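Side-chain contacts in Cag-Z (Helicobacter pylori, PDB 1S2X), which is of unknown function but is encoded by the cag pathogenicity island, which specifies a type IV secretion system, and may therefore serve that system: residues A[18-21]-A[22-26]; A[52-55]-A[56-60]; A[59-62]-A[63-67]; A[146-149]-A[150-153]. The protein carries 1 engineered substitution. All coordinates share one frame; numbering follows the deposited sequence.

Contact 1 (A[18-21]-A[22-26])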
loop_
_atom_site.group_PDB
_atom_site.type_symbol
_atom_site.label_atom_id
_atom_site.label_comp_id
_atom_site.label_asym_id
_atom_site.label_seq_id
_atom_site.Cartn_x
_atom_site.Cartn_y
_atom_site.Cartn_z
ATOM N N GLN A 18 14.094 7.902 -0.487
ATOM C CA GLN A 18 14.729 6.717 0.093
ATOM C C GLN A 18 14.848 6.850 1.600
ATOM O O GLN A 18 14.883 5.873 2.347
ATOM C CB GLN A 18 16.088 6.484 -0.565
ATOM C CG GLN A 18 16.821 5.216 -0.175
ATOM C CD GLN A 18 16.099 3.910 -0.410
ATOM O OE1 GLN A 18 15.485 3.656 -1.444
ATOM N NE2 GLN A 18 16.151 3.007 0.566
ATOM N N LYS A 19 14.907 8.090 2.070
ATOM C CA LYS A 19 15.031 8.321 3.507
ATOM C C LYS A 19 13.723 7.970 4.205
ATOM O O LYS A 19 13.684 7.432 5.309
ATOM C CB LYS A 19 15.411 9.771 3.802
ATOM C CG LYS A 19 16.652 10.301 3.101
ATOM C CD LYS A 19 17.899 9.523 3.483
ATOM C CE LYS A 19 18.745 10.267 4.526
ATOM N NZ LYS A 19 19.593 9.338 5.308
ATOM N N ILE A 20 12.630 8.300 3.527
ATOM C CA ILE A 20 11.305 7.975 4.062
ATOM C C ILE A 20 11.042 6.480 3.962
ATOM O O ILE A 20 10.351 5.890 4.798
ATOM C CB ILE A 20 10.251 8.825 3.337
ATOM C CG1 ILE A 20 10.497 10.338 3.510
ATOM C CG2 ILE A 20 8.843 8.460 3.755
ATOM C CD1 ILE A 20 9.269 11.173 3.235
ATOM N N LEU A 21 11.588 5.792 2.963
ATOM C CA LEU A 21 11.451 4.335 2.957
ATOM C C LEU A 21 12.178 3.693 4.136
ATOM O O LEU A 21 11.584 2.980 4.942
ATOM C CB LEU A 21 11.974 3.773 1.637
ATOM C CG LEU A 21 11.100 3.991 0.409
ATOM C CD1 LEU A 21 11.790 3.429 -0.830
ATOM C CD2 LEU A 21 9.713 3.380 0.566
ATOM N N ASP A 22 13.480 3.922 4.283
ATOM C CA ASP A 22 14.269 3.356 5.369
ATOM C C ASP A 22 13.757 3.786 6.739
ATOM O O ASP A 22 13.728 3.025 7.706
ATOM C CB ASP A 22 15.735 3.783 5.248
ATOM C CG ASP A 22 16.300 3.631 3.849
ATOM O OD1 ASP A 22 15.999 2.606 3.209
ATOM O OD2 ASP A 22 17.043 4.535 3.401
ATOM N N SER A 23 13.347 5.046 6.831
ATOM C CA SER A 23 12.845 5.564 8.096
ATOM C C SER A 23 11.642 4.764 8.591
ATOM O O SER A 23 11.505 4.540 9.791
ATOM C CB SER A 23 12.468 7.039 7.937
ATOM O OG SER A 23 11.556 7.465 8.928
ATOM N N ASN A 24 10.795 4.363 7.661
ATOM C CA ASN A 24 9.516 3.730 7.906
ATOM C C ASN A 24 9.530 2.237 7.610
ATOM O O ASN A 24 8.478 1.601 7.532
ATOM C CB ASN A 24 8.436 4.378 7.026
ATOM C CG ASN A 24 7.800 5.610 7.626
ATOM O OD1 ASN A 24 7.050 5.540 8.599
ATOM N ND2 ASN A 24 8.076 6.770 7.032
ATOM N N SER A 25 10.709 1.664 7.407
ATOM C CA SER A 25 10.773 0.296 6.904
ATOM C C SER A 25 10.478 -0.737 7.976
ATOM O O SER A 25 10.419 -1.934 7.663
ATOM C CB SER A 25 12.152 0.019 6.293
ATOM O OG SER A 25 13.084 -0.366 7.283
ATOM N N SER A 26 10.289 -0.326 9.230
ATOM C CA SER A 26 10.184 -1.365 10.249
ATOM C C SER A 26 8.868 -2.124 10.154
ATOM O O SER A 26 8.854 -3.339 10.353
ATOM C CB SER A 26 10.315 -0.816 11.680
ATOM O OG SER A 26 10.230 -1.912 12.593
#

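Contact 2 (A[52-55]-A[56-60])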
loop_
_atom_site.group_PDB
_atom_site.type_symbol
_atom_site.label_atom_id
_atom_site.label_comp_id
_atom_site.label_asym_id
_atom_site.label_seq_id
_atom_site.Cartn_x
_atom_site.Cartn_y
_atom_site.Cartn_z
ATOM N N PRO A 52 -17.103 -25.783 -4.523
ATOM C CA PRO A 52 -17.227 -24.378 -4.123
ATOM C C PRO A 52 -17.444 -24.134 -2.646
ATOM O O PRO A 52 -16.820 -23.264 -2.025
ATOM C CB PRO A 52 -18.492 -23.950 -4.897
ATOM C CG PRO A 52 -18.431 -24.746 -6.156
ATOM C CD PRO A 52 -17.868 -26.071 -5.755
ATOM N N GLN A 53 -18.342 -24.860 -1.974
ATOM C CA GLN A 53 -18.529 -24.435 -0.577
ATOM C C GLN A 53 -17.502 -25.113 0.320
ATOM O O GLN A 53 -17.289 -24.715 1.469
ATOM C CB GLN A 53 -19.963 -24.689 -0.114
ATOM C CG GLN A 53 -21.009 -23.736 -0.666
ATOM C CD GLN A 53 -20.670 -22.267 -0.516
ATOM O OE1 GLN A 53 -20.267 -21.796 0.548
ATOM N NE2 GLN A 53 -20.838 -21.498 -1.590
ATOM N N ASP A 54 -16.842 -26.151 -0.197
ATOM C CA ASP A 54 -15.783 -26.768 0.612
ATOM C C ASP A 54 -14.561 -25.852 0.565
ATOM O O ASP A 54 -13.820 -25.768 1.539
ATOM C CB ASP A 54 -15.414 -28.157 0.122
ATOM C CG ASP A 54 -14.300 -28.834 0.889
ATOM O OD1 ASP A 54 -14.401 -28.985 2.126
ATOM O OD2 ASP A 54 -13.304 -29.239 0.251
ATOM N N PHE A 55 -14.388 -25.195 -0.566
ATOM C CA PHE A 55 -13.391 -24.149 -0.749
ATOM C C PHE A 55 -13.629 -23.045 0.284
ATOM O O PHE A 55 -12.727 -22.623 1.008
ATOM C CB PHE A 55 -13.459 -23.584 -2.169
ATOM C CG PHE A 55 -12.673 -22.306 -2.386
ATOM C CD1 PHE A 55 -13.306 -21.085 -2.565
ATOM C CD2 PHE A 55 -11.295 -22.322 -2.416
ATOM C CE1 PHE A 55 -12.584 -19.924 -2.771
ATOM C CE2 PHE A 55 -10.566 -21.164 -2.615
ATOM C CZ PHE A 55 -11.205 -19.954 -2.798
ATOM N N LEU A 56 -14.864 -22.563 0.361
ATOM C CA LEU A 56 -15.179 -21.441 1.254
ATOM C C LEU A 56 -15.059 -21.843 2.711
ATOM O O LEU A 56 -14.702 -21.037 3.563
ATOM C CB LEU A 56 -16.585 -20.908 0.974
ATOM C CG LEU A 56 -16.656 -20.073 -0.308
ATOM C CD1 LEU A 56 -17.991 -19.360 -0.402
ATOM C CD2 LEU A 56 -15.472 -19.105 -0.350
ATOM N N ARG A 57 -15.381 -23.106 2.979
ATOM C CA ARG A 57 -15.165 -23.643 4.307
ATOM C C ARG A 57 -13.669 -23.619 4.625
ATOM O O ARG A 57 -13.254 -23.314 5.736
ATOM C CB ARG A 57 -15.657 -25.081 4.423
ATOM C CG ARG A 57 -15.411 -25.659 5.811
ATOM C CD ARG A 57 -16.678 -25.460 6.649
ATOM N NE ARG A 57 -17.870 -25.782 5.865
ATOM C CZ ARG A 57 -18.320 -27.011 5.651
ATOM N NH1 ARG A 57 -17.708 -28.068 6.159
ATOM N NH2 ARG A 57 -19.416 -27.191 4.919
ATOM N N ARG A 58 -12.857 -23.952 3.621
ATOM C CA ARG A 58 -11.413 -23.949 3.848
ATOM C C ARG A 58 -10.905 -22.525 3.917
ATOM O O ARG A 58 -9.906 -22.228 4.565
ATOM C CB ARG A 58 -10.728 -24.727 2.726
ATOM C CG ARG A 58 -11.032 -26.221 2.780
ATOM C CD ARG A 58 -10.147 -27.007 1.822
ATOM N NE ARG A 58 -10.639 -28.373 1.647
ATOM C CZ ARG A 58 -9.868 -29.416 1.368
ATOM N NH1 ARG A 58 -8.554 -29.277 1.235
ATOM N NH2 ARG A 58 -10.442 -30.606 1.232
ATOM N N VAL A 59 -11.603 -21.616 3.240
ATOM C CA VAL A 59 -11.230 -20.195 3.327
ATOM C C VAL A 59 -11.578 -19.634 4.703
ATOM O O VAL A 59 -10.764 -18.930 5.311
ATOM C CB VAL A 59 -11.910 -19.376 2.222
ATOM C CG1 VAL A 59 -11.720 -17.878 2.478
ATOM C CG2 VAL A 59 -11.375 -19.751 0.849
ATOM N N GLN A 60 -12.731 -19.917 5.285
ATOM C CA GLN A 60 -12.974 -19.637 6.692
ATOM C C GLN A 60 -11.887 -20.148 7.633
ATOM O O GLN A 60 -11.357 -19.459 8.501
ATOM C CB GLN A 60 -14.279 -20.314 7.165
ATOM C CG GLN A 60 -15.539 -19.638 6.660
ATOM C CD GLN A 60 -16.731 -20.046 7.514
ATOM O OE1 GLN A 60 -16.599 -20.453 8.667
ATOM N NE2 GLN A 60 -17.899 -19.906 6.917
#

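Contact 3 (A[59-62]-A[63-67])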
loop_
_atom_site.group_PDB
_atom_site.type_symbol
_atom_site.label_atom_id
_atom_site.label_comp_id
_atom_site.label_asym_id
_atom_site.label_seq_id
_atom_site.Cartn_x
_atom_site.Cartn_y
_atom_site.Cartn_z
ATOM N N VAL A 59 -11.603 -21.616 3.240
ATOM C CA VAL A 59 -11.230 -20.195 3.327
ATOM C C VAL A 59 -11.578 -19.634 4.703
ATOM O O VAL A 59 -10.764 -18.930 5.311
ATOM C CB VAL A 59 -11.910 -19.376 2.222
ATOM C CG1 VAL A 59 -11.720 -17.878 2.478
ATOM C CG2 VAL A 59 -11.375 -19.751 0.849
ATOM N N GLN A 60 -12.731 -19.917 5.285
ATOM C CA GLN A 60 -12.974 -19.637 6.692
ATOM C C GLN A 60 -11.887 -20.148 7.633
ATOM O O GLN A 60 -11.357 -19.459 8.501
ATOM C CB GLN A 60 -14.279 -20.314 7.165
ATOM C CG GLN A 60 -15.539 -19.638 6.660
ATOM C CD GLN A 60 -16.731 -20.046 7.514
ATOM O OE1 GLN A 60 -16.599 -20.453 8.667
ATOM N NE2 GLN A 60 -17.899 -19.906 6.917
ATOM N N GLU A 61 -11.505 -21.416 7.511
ATOM C CA GLU A 61 -10.445 -21.948 8.378
ATOM C C GLU A 61 -9.128 -21.227 8.177
ATOM O O GLU A 61 -8.328 -21.038 9.093
ATOM C CB GLU A 61 -10.285 -23.452 8.116
ATOM C CG GLU A 61 -9.486 -24.207 9.161
ATOM C CD GLU A 61 -9.980 -23.917 10.569
ATOM O OE1 GLU A 61 -11.166 -24.184 10.854
ATOM O OE2 GLU A 61 -9.194 -23.404 11.389
ATOM N N LEU A 62 -8.856 -20.818 6.936
ATOM C CA LEU A 62 -7.674 -20.021 6.650
ATOM C C LEU A 62 -7.717 -18.693 7.400
ATOM O O LEU A 62 -6.692 -18.266 7.928
ATOM C CB LEU A 62 -7.517 -19.747 5.142
ATOM C CG LEU A 62 -6.258 -18.996 4.721
ATOM C CD1 LEU A 62 -4.996 -19.728 5.165
ATOM C CD2 LEU A 62 -6.231 -18.792 3.213
ATOM N N ARG A 63 -8.882 -18.056 7.410
ATOM C CA ARG A 63 -9.010 -16.802 8.143
ATOM C C ARG A 63 -8.815 -17.047 9.637
ATOM O O ARG A 63 -8.251 -16.236 10.359
ATOM C CB ARG A 63 -10.372 -16.134 7.955
ATOM C CG ARG A 63 -10.586 -14.851 8.774
ATOM C CD ARG A 63 -9.687 -13.719 8.340
ATOM N NE ARG A 63 -9.725 -12.474 9.088
ATOM C CZ ARG A 63 -10.507 -11.436 8.792
ATOM N NH1 ARG A 63 -11.335 -11.507 7.758
ATOM N NH2 ARG A 63 -10.509 -10.312 9.496
ATOM N N ILE A 64 -9.344 -18.167 10.096
ATOM C CA ILE A 64 -9.193 -18.453 11.534
ATOM C C ILE A 64 -7.714 -18.696 11.796
ATOM O O ILE A 64 -7.183 -18.211 12.802
ATOM C CB ILE A 64 -10.091 -19.604 12.000
ATOM C CG1 ILE A 64 -11.582 -19.247 12.077
ATOM C CG2 ILE A 64 -9.644 -20.158 13.351
ATOM C CD1 ILE A 64 -12.500 -20.448 12.145
ATOM N N ASN A 65 -7.023 -19.405 10.896
ATOM C CA ASN A 65 -5.578 -19.598 11.105
ATOM C C ASN A 65 -4.830 -18.278 11.008
ATOM O O ASN A 65 -3.842 -18.029 11.706
ATOM C CB ASN A 65 -5.017 -20.631 10.112
ATOM C CG ASN A 65 -5.374 -22.016 10.625
ATOM O OD1 ASN A 65 -5.374 -22.162 11.843
ATOM N ND2 ASN A 65 -5.690 -22.982 9.781
HETATM N N MSE A 66 -5.289 -17.376 10.142
HETATM C CA MSE A 66 -4.661 -16.052 10.079
HETATM C C MSE A 66 -4.815 -15.367 11.441
HETATM O O MSE A 66 -3.885 -14.784 12.018
HETATM C CB MSE A 66 -5.292 -15.215 8.975
HETATM C CG MSE A 66 -4.963 -15.460 7.512
HETATM SE SE MSE A 66 -6.072 -14.543 6.384
HETATM C CE MSE A 66 -5.228 -12.950 6.513
ATOM N N GLN A 67 -5.997 -15.381 12.044
ATOM C CA GLN A 67 -6.183 -14.674 13.325
ATOM C C GLN A 67 -5.344 -15.293 14.429
ATOM O O GLN A 67 -4.706 -14.612 15.225
ATOM C CB GLN A 67 -7.647 -14.684 13.769
ATOM C CG GLN A 67 -8.629 -14.068 12.777
ATOM C CD GLN A 67 -8.949 -12.609 13.016
ATOM O OE1 GLN A 67 -10.073 -12.124 12.835
ATOM N NE2 GLN A 67 -7.952 -11.839 13.428
HETATM O O HOH W 1 -6.803 -25.417 10.638
HETATM O O HOH W 2 -7.396 -23.430 13.477
#

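Contact 4 (A[146-149]-A[150-153])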
loop_
_atom_site.group_PDB
_atom_site.type_symbol
_atom_site.label_atom_id
_atom_site.label_comp_id
_atom_site.label_asym_id
_atom_site.label_seq_id
_atom_site.Cartn_x
_atom_site.Cartn_y
_atom_site.Cartn_z
ATOM N N PHE A 146 -11.930 -24.917 -10.289
ATOM C CA PHE A 146 -13.336 -24.591 -10.477
ATOM C C PHE A 146 -13.717 -23.276 -9.831
ATOM O O PHE A 146 -14.894 -22.945 -9.707
ATOM C CB PHE A 146 -14.191 -25.731 -9.911
ATOM C CG PHE A 146 -13.842 -26.181 -8.506
ATOM C CD1 PHE A 146 -13.124 -27.339 -8.272
ATOM C CD2 PHE A 146 -14.250 -25.447 -7.406
ATOM C CE1 PHE A 146 -12.828 -27.757 -6.987
ATOM C CE2 PHE A 146 -13.953 -25.843 -6.114
ATOM C CZ PHE A 146 -13.238 -27.011 -5.898
ATOM N N ILE A 147 -12.760 -22.469 -9.385
ATOM C CA ILE A 147 -13.195 -21.237 -8.704
ATOM C C ILE A 147 -13.311 -20.060 -9.653
ATOM O O ILE A 147 -12.429 -19.784 -10.462
ATOM C CB ILE A 147 -12.216 -20.964 -7.546
ATOM C CG1 ILE A 147 -12.066 -22.211 -6.665
ATOM C CG2 ILE A 147 -12.603 -19.764 -6.714
ATOM C CD1 ILE A 147 -13.379 -22.597 -5.996
ATOM N N ASP A 148 -14.423 -19.327 -9.593
ATOM C CA ASP A 148 -14.622 -18.184 -10.467
ATOM C C ASP A 148 -14.355 -16.878 -9.709
ATOM O O ASP A 148 -14.120 -16.927 -8.503
ATOM C CB ASP A 148 -16.040 -18.149 -11.034
ATOM C CG ASP A 148 -17.136 -17.913 -10.019
ATOM O OD1 ASP A 148 -18.328 -17.982 -10.403
ATOM O OD2 ASP A 148 -16.887 -17.660 -8.819
ATOM N N GLY A 149 -14.435 -15.781 -10.444
ATOM C CA GLY A 149 -14.243 -14.437 -9.938
ATOM C C GLY A 149 -15.200 -14.140 -8.803
ATOM O O GLY A 149 -14.956 -13.300 -7.948
ATOM N N ASN A 150 -16.335 -14.836 -8.763
ATOM C CA ASN A 150 -17.306 -14.474 -7.731
ATOM C C ASN A 150 -16.907 -15.114 -6.400
ATOM O O ASN A 150 -16.875 -14.422 -5.387
ATOM C CB ASN A 150 -18.709 -14.890 -8.138
ATOM C CG ASN A 150 -19.800 -14.397 -7.206
ATOM O OD1 ASN A 150 -20.042 -13.200 -7.046
ATOM N ND2 ASN A 150 -20.491 -15.352 -6.581
HETATM N N MSE A 151 -16.616 -16.403 -6.426
HETATM C CA MSE A 151 -16.136 -17.097 -5.235
HETATM C C MSE A 151 -14.797 -16.482 -4.813
HETATM O O MSE A 151 -14.534 -16.447 -3.614
HETATM C CB MSE A 151 -16.018 -18.600 -5.434
HETATM C CG MSE A 151 -17.309 -19.388 -5.475
HETATM SE SE MSE A 151 -18.393 -19.216 -4.035
HETATM C CE MSE A 151 -18.798 -20.904 -3.695
HETATM N N MSE A 152 -13.964 -15.985 -5.732
HETATM C CA MSE A 152 -12.748 -15.305 -5.270
HETATM C C MSE A 152 -13.152 -14.055 -4.490
HETATM O O MSE A 152 -12.566 -13.739 -3.452
HETATM C CB MSE A 152 -11.803 -14.920 -6.399
HETATM C CG MSE A 152 -10.817 -16.002 -6.820
HETATM SE SE MSE A 152 -9.966 -15.553 -8.368
HETATM C CE MSE A 152 -9.178 -14.045 -7.807
ATOM N N GLY A 153 -14.176 -13.370 -4.987
ATOM C CA GLY A 153 -14.693 -12.173 -4.333
ATOM C C GLY A 153 -15.053 -12.446 -2.886
ATOM O O GLY A 153 -14.618 -11.744 -1.960
#

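Contact 1 (A[18-21]-A[22-26])
Gln18 and Asp22 lie one helical turn apart, and their polar ends meet on the outer side of helix 14-23. Gln18 NE2 gives a weak, bent hydrogen bond to Asp22 OD1 at 2.7 Å, with the amide and carboxylate planes turned 46° apart. A bend at chi2 (58°) curls the glutamine chain back so that NE2 reaches OD1. The carboxylate also presses back on the helix: Asp22 OD2 is only 2.8 Å from Gln18 O, a close and probably unfavourable approach of two acceptors.

Backbone bonds carry the rest of the turn. Asp22 N donates almost straight to Gln18 O (3.1 Å), and Ser23 N donates to Lys19 O (2.9 Å). Ile20 O then receives two donors from one residue, Asn24 N at 3.3 Å and, weakly, Asn24 ND2 at 3.3 Å; asparagine suits this place because its short amide can fold back to the last turn. Asn24 N is itself shared, donating weakly to Leu21 O as well (3.2 Å).

The apolar side faces inward. Ile20 rests on Ala86 and Ser87 of helix 74-101, while Leu21 reaches Tyr79 and also Phe122 of helix 105-135. Asn24 is the first residue to leave helical angles, so the arrangement is that of a helix C-terminus, where one carbonyl, Ile20 O, takes both a backbone and a side-chain donor.

Contact 2 (A[52-55]-A[56-60])
Asp54 and Arg58 form an i to i+4 salt bridge on the flank of helix 52-68. Asp54 OD2 takes both N-H groups on one side of the guanidinium, Arg58 NE at 3.1 Å and NH2 at 3.3 Å; both hydrogen bonds are weak and bent, OD2 approaching the guanidinium obliquely, and the carboxylate and guanidinium planes stand 88° apart. The same oxygen accepts from Asn50 N, just ahead of the helix, which ties the carboxylate to the preceding loop, and Arg58 NH1 has a weak bond of its own to Ser45 O. The extended arginine chain passes close over the backbone, Arg58 CG lying 3.1 Å from Asp54 O.

Regular helical bonds run beneath, among them Val59 N to Phe55 O at 2.7 Å. Further round the helix the contact is apolar. With CG anti to the backbone N (chi1 168°), the Phe55 ring is laid along the helix toward Val59, whose CG2 sits over one face, 3.8 Å from the ring centroid and 15° off the normal, a CH-pi contact well suited to a branched residue one turn on. Leu56 spreads its two methyls: CD2 meets Phe55 CD1 at 3.7 Å, and CD1 lies against Gln53 OE1 at 3.5 Å, the bent glutamine chain folding over it.

Charged residues thus line one flank and apolar ones another. On the apolar side Phe55 packs on Pro144 of the loop before helix 149-158, and Leu56 reaches Val154 within that helix.

Contact 3 (A[59-62]-A[63-67])
Glu61 and Asn65 stand one turn apart on the exposed side of helix 52-68, their polar ends facing each other across two waters. The carboxylate and amide planes are inclined at 60°, and Glu61 OE2 is 3.9 Å from Asn65 ND2, too far for direct bonding, so the waters bridge them. Water 2 gives hydrogen bonds to Glu61 OE2 (2.8 Å) and to Asn65 OD1 (2.9 Å). Water 1 accepts from Asn65 ND2 (2.8 Å) and donates weakly to Glu61 OE2. Each end of the amide therefore has its own water, consistent with the modelled orientation of the amide, and both waters converge on one carboxylate oxygen. A bend at chi2 (50°) swings the glutamate toward the following turn, where Ile64 CG2 lies 3.8 Å from Glu61 OE2.

About a quarter-turn round the helix, Leu62 and Met66, the latter built as selenomethionine, face into the protein and follow each other at the same spacing; Met66 CG rests 3.3 Å from Leu62 O, and both side chains reach Phe38 of helix 31-43. Arg63 lies beyond Leu62, on the other border of the apolar flank; its chain leads away from the turn, and NH1 is hydrogen-bonded to Ile158 O at the end of helix 149-158, where a positive charge would probably be favoured by the helix dipole.

Regular bonds from Arg63 N to Val59 O and onward hold this spacing. The pattern is that of an amphipathic helix packed in an all-alpha fold, with a solvated i to i+4 polar pair outside and apolar residues inside.

Contact 4 (A[146-149]-A[150-153])
At Asp148 the chain is still extended (psi 176°) and from Gly149 on it is helical, so the first turn closes with Met152 N donating to Asp148 O at 2.9 Å and Gly153 N to Gly149 O. Asp148 is the N-cap. Its OD2 accepts an almost straight bond (175°) from Met151 N at 2.7 Å and a weak, bent one from Asn150 N at 2.9 Å, thereby taking up backbone N-H groups for which the helix has no preceding carbonyl. The carboxylate gets there because chi1 (66°) sets CG between the backbone N and the carbonyl carbon; its negative charge would also suit the positive end of the helix dipole.

Just before the cap, Ile147 turns CG2 onto the first turn. It meets Met151 CB at 3.8 Å, the two side chains crossing at about a right angle, and Met152 CG at 4.2 Å. The pairing of Ile147 with Met152, the residues on either side of the capped turn, is a hydrophobic staple. Both methionines are selenomethionine.

Beyond the turn the two methionines part: Met151 packs on Pro52 and Gln53 at the start of helix 52-68, while Met152 touches Arg140 and Leu143 in the loop after helix 105-135.

Overall arrangement
All four contacts are local, each joining successive turns or the end of a helix, so none closes a long loop. From the N terminus, contact 1 ends helix 14-23, which lies against helices 74-101 and 105-135. Contacts 2 and 3 follow in series on helix 52-68, sharing Val59 and Gln60, with centres about 10 Å apart. Contact 4 comes much later, opening helix 149-158, yet folds back onto contact 2, where Met151 meets Leu56 and Phe146 meets Pro52. Contacts 2 and 4 lie across the chain's centre from contact 1, whose centre is about 39 Å from that of contact 2. Contacts 2, 3 and 4 thus belong to one end of this all-helical protein.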